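Local coordinates for deoxycytidylate deaminase (Cyanophage S-TIM5, PDB 4P9E) that deaminates dCMP to dUMP with the help of a bound zinc ion and is inhibited allosterically by dTTP, at the interface of chains A and B. Sequence-based numbering; all coordinates share one arbitrary frame. Chains: chain A/B, Deoxycytidylate deaminase.

The interface of chains A and B. Residues chain A 39-43, 78; chain B 38-42.
In the deposited six-chain assembly, two copies of this dCMP deaminase, a member of the zinc-dependent cytidine and deoxycytidylate deaminase family, meet about a two-fold axis through their 39-45 strands, probably a biological contact. B:Ile40 buries 52 Å² here, B:Ser39 38 Å² and A:Leu41 37 Å². At the axis A:Ile40 and B:Ile40 cross obliquely, their CG2 methyls 3.8 Å apart. In each, CG2 lies anti to the backbone N and CG1 anti to the carbonyl carbon (chi1 -56°), a branched shape that suits a symmetric apolar contact. The other arm of B:Ile40, CG1, meets CD2 of the A:His43 imidazole at 3.4 Å, the side chains crossing at about a right angle. A:His43 takes the crowded position between its backbone N and carbonyl carbon (chi1 58°), which brings the ring edge-on to the backbone joining B:Ser39 and B:Ile40. B:Gly38 O is 3.1 Å from its NE2 but well above the ring plane, so any hydrogen bond is bent and weak at best. The same carbonyl accepts a hydrogen bond of 3.0 Å from A:Lys78 NZ, nearly along the C=O axis (167°). A:Lys78 stretches out beyond CG from helix 71-80, a length that lets its ammonium group also bond A:His43 O and lie over one imidazole face near the rim. Its charge may disfavour a second proton on the ring. In other structures of this protein both residues contact dCMP and dTTP. B:Ser39 OG, anti to its backbone N, bonds B:Ile40 O from above the carbonyl plane and also lies 3.2 Å from A:Leu41 O; its one proton serves one acceptor at a time. Those two carbonyl oxygens can only accept and so repel; their closeness may be partly model error. A:Leu41 approaches mainly through this oxygen, its side chain barely touching the partner.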
ATOM      1  N   SER A  39     -12.589  -6.544   8.309  1.00 37.78           N
ATOM      2  CA  SER A  39     -11.371  -6.497   9.072  1.00 34.85           C
ATOM      3  C   SER A  39     -11.223  -5.206   9.885  1.00 36.65           C
ATOM      4  O   SER A  39     -11.458  -4.105   9.375  1.00 39.29           O
ATOM      5  CB  SER A  39     -10.195  -6.668   8.123  1.00 38.73           C
ATOM      6  OG  SER A  39      -8.974  -6.580   8.828  1.00 46.43           O
ATOM      7  N   ILE A  40     -10.834  -5.347  11.150  1.00 36.67           N
ATOM      8  CA  ILE A  40     -10.422  -4.196  11.950  1.00 37.86           C
ATOM      9  C   ILE A  40      -9.135  -3.625  11.370  1.00 33.14           C
ATOM     10  O   ILE A  40      -8.218  -4.369  11.059  1.00 32.89           O
ATOM     11  CB  ILE A  40     -10.148  -4.586  13.417  1.00 38.53           C
ATOM     12  CG1 ILE A  40     -11.364  -5.261  14.027  1.00 34.14           C
ATOM     13  CG2 ILE A  40      -9.757  -3.367  14.243  1.00 32.37           C
ATOM     14  CD1 ILE A  40     -11.110  -5.747  15.423  1.00 33.18           C
ATOM     15  N   LEU A  41      -9.063  -2.311  11.223  1.00 29.89           N
ATOM     16  CA  LEU A  41      -7.872  -1.697  10.666  1.00 26.12           C
ATOM     17  C   LEU A  41      -7.191  -0.760  11.641  1.00 26.44           C
ATOM     18  O   LEU A  41      -6.017  -0.475  11.502  1.00 41.16           O
ATOM     19  CB  LEU A  41      -8.209  -0.937   9.391  1.00 27.88           C
ATOM     20  CG  LEU A  41      -8.890  -1.749   8.305  1.00 33.73           C
ATOM     21  CD1 LEU A  41      -9.195  -0.814   7.167  1.00 33.71           C
ATOM     22  CD2 LEU A  41      -8.052  -2.957   7.864  1.00 31.39           C
ATOM     23  N   ALA A  42      -7.926  -0.276  12.625  1.00 27.28           N
ATOM     24  CA  ALA A  42      -7.389   0.692  13.572  1.00 29.90           C
ATOM     25  C   ALA A  42      -8.242   0.711  14.825  1.00 32.21           C
ATOM     26  O   ALA A  42      -9.437   0.407  14.788  1.00 30.78           O
ATOM     27  CB  ALA A  42      -7.344   2.098  12.955  1.00 26.88           C
ATOM     28  N   HIS A  43      -7.621   1.078  15.935  1.00 36.18           N
ATOM     29  CA  HIS A  43      -8.342   1.275  17.176  1.00 33.31           C
ATOM     30  C   HIS A  43      -7.803   2.533  17.827  1.00 36.02           C
ATOM     31  O   HIS A  43      -6.787   3.067  17.410  1.00 37.18           O
ATOM     32  CB  HIS A  43      -8.197   0.061  18.085  1.00 34.40           C
ATOM     33  CG  HIS A  43      -6.781  -0.276  18.415  1.00 39.63           C
ATOM     34  ND1 HIS A  43      -6.214   0.010  19.632  1.00 43.81           N
ATOM     35  CD2 HIS A  43      -5.815  -0.862  17.671  1.00 38.51           C
ATOM     36  CE1 HIS A  43      -4.951  -0.390  19.635  1.00 42.68           C
ATOM     37  NE2 HIS A  43      -4.691  -0.922  18.458  1.00 45.56           N
ATOM     38  N   LYS A  78      -3.937   6.784  13.174  1.00 33.13           N
ATOM     39  CA  LYS A  78      -3.414   5.461  12.841  1.00 33.60           C
ATOM     40  C   LYS A  78      -3.674   5.083  11.390  1.00 33.66           C
ATOM     41  O   LYS A  78      -2.815   4.467  10.756  1.00 36.82           O
ATOM     42  CB  LYS A  78      -3.954   4.385  13.785  1.00 30.01           C
ATOM     43  CG  LYS A  78      -3.256   4.372  15.107  1.00 29.99           C
ATOM     44  CD  LYS A  78      -3.917   3.456  16.100  1.00 35.57           C
ATOM     45  CE  LYS A  78      -3.322   3.669  17.490  1.00 32.71           C
ATOM     46  NZ  LYS A  78      -3.962   2.806  18.509  1.00 35.76           N
TER
ATOM     47  N   GLY B  38       1.323  -0.592  17.160  1.00 39.32           N
ATOM     48  CA  GLY B  38       0.258  -0.047  17.982  1.00 33.05           C
ATOM     49  C   GLY B  38      -1.123  -0.116  17.363  1.00 34.01           C
ATOM     50  O   GLY B  38      -2.033   0.576  17.788  1.00 36.80           O
ATOM     51  N   SER B  39      -1.289  -0.960  16.364  1.00 37.78           N
ATOM     52  CA  SER B  39      -2.557  -1.034  15.691  1.00 34.85           C
ATOM     53  C   SER B  39      -2.975  -2.471  15.356  1.00 36.65           C
ATOM     54  O   SER B  39      -2.171  -3.264  14.855  1.00 39.29           O
ATOM     55  CB  SER B  39      -2.489  -0.191  14.427  1.00 38.73           C
ATOM     56  OG  SER B  39      -3.703  -0.274  13.710  1.00 46.43           O
ATOM     57  N   ILE B  40      -4.234  -2.800  15.637  1.00 36.67           N
ATOM     58  CA  ILE B  40      -4.820  -4.046  15.147  1.00 37.86           C
ATOM     59  C   ILE B  40      -4.927  -3.979  13.630  1.00 33.14           C
ATOM     60  O   ILE B  40      -5.364  -2.975  13.089  1.00 32.89           O
ATOM     61  CB  ILE B  40      -6.237  -4.274  15.712  1.00 38.53           C
ATOM     62  CG1 ILE B  40      -6.218  -4.246  17.231  1.00 34.14           C
ATOM     63  CG2 ILE B  40      -6.815  -5.594  15.220  1.00 32.37           C
ATOM     64  CD1 ILE B  40      -7.590  -4.364  17.824  1.00 33.18           C
ATOM     65  N   LEU B  41      -4.530  -5.039  12.943  1.00 29.89           N
ATOM     66  CA  LEU B  41      -4.592  -5.043  11.493  1.00 26.12           C
ATOM     67  C   LEU B  41      -5.518  -6.112  10.954  1.00 26.44           C
ATOM     68  O   LEU B  41      -5.984  -6.015   9.835  1.00 41.16           O
ATOM     69  CB  LEU B  41      -3.203  -5.234  10.900  1.00 27.88           C
ATOM     70  CG  LEU B  41      -2.159  -4.225  11.338  1.00 33.73           C
ATOM     71  CD1 LEU B  41      -0.855  -4.620  10.700  1.00 33.71           C
ATOM     72  CD2 LEU B  41      -2.562  -2.782  11.006  1.00 31.39           C
ATOM     73  N   ALA B  42      -5.781  -7.136  11.745  1.00 27.28           N
ATOM     74  CA  ALA B  42      -6.598  -8.256  11.296  1.00 29.90           C
ATOM     75  C   ALA B  42      -7.124  -9.020  12.494  1.00 32.21           C
ATOM     76  O   ALA B  42      -6.510  -9.030  13.564  1.00 30.78           O
ATOM     77  CB  ALA B  42      -5.789  -9.200  10.393  1.00 26.88           C
TER